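Local atomic coordinates of glycerol uptake operon antiterminator regulatory protein (Listeria monocytogenes str. 4b, PDB entry 3KTS), a protein that probably regulates expression of the glycerol uptake operon as a transcription antiterminator responsive to glycerol 3-phosphate, using a TIM-barrel-type domain. Residues K24-E27 with Y32-M35; D129-L134 with Q143-K148. All coordinates share one frame; numbering follows the deposited sequence.

Contact 1: residues K24-E27 with Y32-M35; sequences KILE and YMVM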
loop_
_atom_site.group_PDB
_atom_site.type_symbol
_atom_site.label_atom_id
_atom_site.label_comp_id
_atom_site.label_asym_id
_atom_site.label_seq_id
_atom_site.Cartn_x
_atom_site.Cartn_y
_atom_site.Cartn_z
ATOM N N LYS A 24 10.861 13.813 -5.793
ATOM C CA LYS A 24 10.147 14.747 -4.928
ATOM C C LYS A 24 10.084 14.231 -3.492
ATOM O O LYS A 24 10.328 14.987 -2.552
ATOM C CB LYS A 24 8.730 15.001 -5.459
ATOM C CG LYS A 24 8.646 15.701 -6.819
ATOM C CD LYS A 24 8.656 17.219 -6.694
ATOM C CE LYS A 24 8.480 17.890 -8.050
ATOM N NZ LYS A 24 8.589 19.376 -7.955
ATOM N N ILE A 25 9.789 12.941 -3.328
ATOM C CA ILE A 25 9.620 12.360 -1.991
ATOM C C ILE A 25 10.919 11.886 -1.350
ATOM O O ILE A 25 10.928 11.482 -0.189
ATOM C CB ILE A 25 8.530 11.247 -1.936
ATOM C CG1 ILE A 25 8.970 9.972 -2.656
ATOM C CG2 ILE A 25 7.236 11.754 -2.507
ATOM C CD1 ILE A 25 7.823 8.986 -2.912
ATOM N N LEU A 26 12.015 11.950 -2.100
ATOM C CA LEU A 26 13.320 11.558 -1.573
ATOM C C LEU A 26 13.874 12.660 -0.667
ATOM O O LEU A 26 14.787 12.426 0.126
ATOM C CB LEU A 26 14.285 11.235 -2.719
ATOM C CG LEU A 26 14.931 9.841 -2.776
ATOM C CD1 LEU A 26 13.903 8.714 -2.689
ATOM C CD2 LEU A 26 15.732 9.696 -4.056
ATOM N N GLU A 27 13.289 13.852 -0.776
ATOM C CA GLU A 27 13.669 15.004 0.035
ATOM C C GLU A 27 12.721 15.194 1.219
ATOM O O GLU A 27 12.538 16.315 1.698
ATOM C CB GLU A 27 13.662 16.271 -0.823
ATOM C CG GLU A 27 14.410 16.162 -2.147
ATOM C CD GLU A 27 13.991 17.228 -3.151
ATOM O OE1 GLU A 27 13.069 18.020 -2.849
ATOM O OE2 GLU A 27 14.584 17.271 -4.252
ATOM N N TYR A 32 8.437 5.537 4.859
ATOM C CA TYR A 32 7.783 4.631 3.889
ATOM C C TYR A 32 7.155 5.335 2.684
ATOM O O TYR A 32 6.477 6.359 2.828
ATOM C CB TYR A 32 6.727 3.765 4.572
ATOM C CG TYR A 32 7.274 2.497 5.177
ATOM C CD1 TYR A 32 7.725 2.465 6.493
ATOM C CD2 TYR A 32 7.329 1.323 4.433
ATOM C CE1 TYR A 32 8.222 1.297 7.048
ATOM C CE2 TYR A 32 7.818 0.151 4.977
ATOM C CZ TYR A 32 8.266 0.147 6.282
ATOM O OH TYR A 32 8.765 -1.018 6.808
ATOM N N MET A 33 7.382 4.771 1.501
ATOM C CA MET A 33 6.804 5.291 0.262
ATOM C C MET A 33 6.047 4.203 -0.506
ATOM O O MET A 33 6.243 3.006 -0.265
ATOM C CB MET A 33 7.886 5.908 -0.626
ATOM C CG MET A 33 8.738 4.895 -1.381
ATOM S SD MET A 33 9.258 5.527 -2.985
ATOM C CE MET A 33 10.669 6.528 -2.519
ATOM N N VAL A 34 5.185 4.624 -1.425
ATOM C CA VAL A 34 4.444 3.692 -2.265
ATOM C C VAL A 34 4.734 3.929 -3.743
ATOM O O VAL A 34 4.694 5.064 -4.220
ATOM C CB VAL A 34 2.926 3.801 -2.026
ATOM C CG1 VAL A 34 2.163 3.054 -3.109
ATOM C CG2 VAL A 34 2.568 3.265 -0.647
ATOM N N MET A 35 5.026 2.852 -4.465
ATOM C CA MET A 35 5.339 2.943 -5.886
ATOM C C MET A 35 4.236 2.320 -6.735
ATOM O O MET A 35 3.985 1.117 -6.658
ATOM C CB MET A 35 6.679 2.267 -6.184
ATOM C CG MET A 35 7.608 3.091 -7.059
ATOM S SD MET A 35 9.219 2.312 -7.289
ATOM C CE MET A 35 10.094 2.909 -5.845
#
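This is a small, wholly apolar contact between the outer layer of a TIM-type barrel and its parallel sheet: residues 25 and 26, on and beside helix 20-25, lie against the start of strand 32-39, within the beta-alpha-beta unit that begins with strand 12-16. Met33 points outward from the strand and Ile25 points back at it, the two side chains crossing at about a right angle. Ile25 CD1 sits 3.7 Å from Met33 SD and also reaches Met33 CB, while the methyl Met33 CE rests 3.8 Å from Ile25 CG1. Met33 carries its CG between the backbone N and the carbonyl carbon (chi1 77°), and further bends at chi2 and chi3 bring SD and CE across the end of Ile25. Leu26 adds one branch, its CD1 lying 3.9 Å from Met33 CE. Around this trio, Ile25 also touches Pro14 of strand 12-16 and Trp184, and helix 43-52 contributes Tyr49 against Leu26 and Ala50 against Met33. Val34, directed away from the helix, meets Ile13 and Ala15 instead. With methyl, methylene and thioether groups alone meeting here, the two segments are held by van der Waals contact and the burial of apolar surface, without directional bonds between them.

Contact 2: residues D129-L134 with Q143-K148; sequences DCIELL and QKMTQK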
loop_
_atom_site.group_PDB
_atom_site.type_symbol
_atom_site.label_atom_id
_atom_site.label_comp_id
_atom_site.label_asym_id
_atom_site.label_seq_id
_atom_site.Cartn_x
_atom_site.Cartn_y
_atom_site.Cartn_z
ATOM N N ASP A 129 -1.148 -9.181 5.967
ATOM C CA ASP A 129 -0.497 -8.445 7.040
ATOM C C ASP A 129 -1.174 -7.103 7.252
ATOM O O ASP A 129 -1.151 -6.557 8.352
ATOM C CB ASP A 129 0.985 -8.228 6.722
ATOM C CG ASP A 129 1.770 -9.530 6.627
ATOM O OD1 ASP A 129 1.516 -10.452 7.438
ATOM O OD2 ASP A 129 2.650 -9.625 5.742
ATOM N N CYS A 130 -1.789 -6.591 6.190
ATOM C CA CYS A 130 -2.398 -5.268 6.192
ATOM C C CYS A 130 -3.448 -5.182 5.079
ATOM O O CYS A 130 -3.439 -5.999 4.171
ATOM C CB CYS A 130 -1.302 -4.227 5.976
ATOM S SG CYS A 130 -1.777 -2.538 6.272
ATOM N N ILE A 131 -4.355 -4.212 5.148
ATOM C CA ILE A 131 -5.275 -3.954 4.025
ATOM C C ILE A 131 -5.364 -2.487 3.633
ATOM O O ILE A 131 -5.575 -1.632 4.475
ATOM C CB ILE A 131 -6.705 -4.527 4.248
ATOM C CG1 ILE A 131 -7.093 -4.487 5.720
ATOM C CG2 ILE A 131 -6.777 -5.955 3.755
ATOM C CD1 ILE A 131 -8.400 -5.203 6.058
ATOM N N GLU A 132 -5.184 -2.198 2.350
ATOM C CA GLU A 132 -5.415 -0.843 1.844
ATOM C C GLU A 132 -6.856 -0.738 1.331
ATOM O O GLU A 132 -7.269 -1.510 0.465
ATOM C CB GLU A 132 -4.407 -0.490 0.741
ATOM C CG GLU A 132 -4.431 0.959 0.280
ATOM C CD GLU A 132 -3.457 1.240 -0.871
ATOM O OE1 GLU A 132 -3.568 0.598 -1.946
ATOM O OE2 GLU A 132 -2.583 2.120 -0.701
ATOM N N LEU A 133 -7.619 0.202 1.881
ATOM C CA LEU A 133 -8.982 0.472 1.408
ATOM C C LEU A 133 -9.038 1.715 0.533
ATOM O O LEU A 133 -8.443 2.746 0.859
ATOM C CB LEU A 133 -9.958 0.624 2.575
ATOM C CG LEU A 133 -10.752 -0.612 3.019
ATOM C CD1 LEU A 133 -9.871 -1.689 3.662
ATOM C CD2 LEU A 133 -11.877 -0.197 3.966
ATOM N N LEU A 134 -9.747 1.600 -0.588
ATOM C CA LEU A 134 -9.967 2.720 -1.505
ATOM C C LEU A 134 -11.457 2.843 -1.833
ATOM O O LEU A 134 -12.130 1.829 -2.001
ATOM C CB LEU A 134 -9.142 2.557 -2.782
ATOM C CG LEU A 134 -7.626 2.433 -2.608
ATOM C CD1 LEU A 134 -7.241 0.979 -2.587
ATOM C CD2 LEU A 134 -6.860 3.157 -3.698
ATOM N N GLN A 143 -14.268 2.445 9.380
ATOM C CA GLN A 143 -14.700 2.118 10.737
ATOM C C GLN A 143 -15.319 0.718 10.820
ATOM O O GLN A 143 -14.887 -0.099 11.637
ATOM C CB GLN A 143 -15.673 3.182 11.261
ATOM C CG GLN A 143 -15.955 3.091 12.757
ATOM C CD GLN A 143 -16.444 4.402 13.347
ATOM O OE1 GLN A 143 -17.282 5.090 12.761
ATOM N NE2 GLN A 143 -15.922 4.753 14.520
ATOM N N LYS A 144 -16.306 0.449 9.960
ATOM C CA LYS A 144 -16.968 -0.862 9.865
ATOM C C LYS A 144 -15.971 -1.992 9.639
ATOM O O LYS A 144 -16.100 -3.068 10.230
ATOM C CB LYS A 144 -17.984 -0.886 8.715
ATOM C CG LYS A 144 -19.366 -0.324 9.021
ATOM C CD LYS A 144 -20.243 -0.385 7.763
ATOM C CE LYS A 144 -21.512 0.449 7.896
ATOM N NZ LYS A 144 -22.602 -0.287 8.598
ATOM N N MET A 145 -14.982 -1.747 8.785
ATOM C CA MET A 145 -14.037 -2.783 8.389
ATOM C C MET A 145 -13.085 -3.127 9.529
ATOM O O MET A 145 -12.789 -4.297 9.771
ATOM C CB MET A 145 -13.244 -2.342 7.157
ATOM C CG MET A 145 -13.728 -2.957 5.854
ATOM S SD MET A 145 -12.675 -4.305 5.286
ATOM C CE MET A 145 -12.964 -5.523 6.567
ATOM N N THR A 146 -12.608 -2.101 10.225
ATOM C CA THR A 146 -11.622 -2.285 11.284
ATOM C C THR A 146 -12.209 -3.068 12.454
ATOM O O THR A 146 -11.505 -3.828 13.121
ATOM C CB THR A 146 -11.087 -0.936 11.798
ATOM O OG1 THR A 146 -12.154 0.021 11.840
ATOM C CG2 THR A 146 -9.983 -0.418 10.888
ATOM N N GLN A 147 -13.502 -2.877 12.699
ATOM C CA GLN A 147 -14.166 -3.503 13.835
ATOM C C GLN A 147 -14.607 -4.924 13.501
ATOM O O GLN A 147 -15.387 -5.531 14.234
ATOM C CB GLN A 147 -15.371 -2.669 14.277
ATOM C CG GLN A 147 -15.035 -1.572 15.274
ATOM C CD GLN A 147 -16.084 -0.479 15.314
ATOM O OE1 GLN A 147 -17.283 -0.755 15.359
ATOM N NE2 GLN A 147 -15.638 0.771 15.298
ATOM N N LYS A 148 -14.104 -5.448 12.387
ATOM C CA LYS A 148 -14.539 -6.747 11.887
ATOM C C LYS A 148 -13.576 -7.851 12.309
ATOM O O LYS A 148 -13.972 -8.819 12.957
ATOM C CB LYS A 148 -14.670 -6.717 10.363
ATOM C CG LYS A 148 -16.087 -6.476 9.866
ATOM C CD LYS A 148 -16.901 -7.759 9.879
ATOM C CE LYS A 148 -18.114 -7.635 10.786
ATOM N NZ LYS A 148 -19.141 -8.671 10.486
#
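Met145 lays its CB and CG against one methyl branch of Leu133, with Leu133 CD2 3.8 Å from Met145 CG and 4.1 Å from Met145 CB. The setting is a beta-alpha-beta unit of the TIM-type barrel, in which helix 139-149 packs on the outward face of strand 130-134 before the chain returns as strand 153-156. The second branch of Leu133 takes the sulfur: CD1 lies 4.2 Å from Met145 SD, so the leucine fork spans the thioether chain from its root to its sulfur, the two side chains meeting at a slant. The bend at chi2 (-103°) carries SD to one side, beside Leu133 CD1, and the bend at chi3 (67°) sets the direction of CE. Ile131, two residues earlier on the same face, makes a looser approach through its own CD1. Helix 113-126 adds further apolar partners: Tyr116 and Val120 touch Met145, and Ile123 touches Ile131; Met110 lies against Leu133. Strand alternation turns Glu132 to the other face, where its carboxylate is buried but satisfied by a salt bridge from OE1 to Arg107 NE and a hydrogen bond between OE2 and Thr177 OG1. Of residues 143-148, Met145 alone touches residues 129-134, and its sulfur forms the outlying contact, with Met145 SD 4.4 Å from Ile131 CD1.

Contacts 1 and 2 come in series along the chain, the first closing long before the second opens, and lie on opposite sides of the chain's centre. Their centres are 24 Å apart; their nearest atoms come within about 5 Å, but they do not touch. What they share is the curled parallel sheet, to which strands 32-39 and 130-134 both belong, each with a helix of its own beta-alpha-beta unit packed outside it. Contact 1 joins strand 32-39 to the helix preceding it, contact 2 strand 130-134 to the helix following it. Both are places where the outer helices pack on the barrel sheet, well separated along the chain within the glycerol-3-phosphate responsive antiterminator family region.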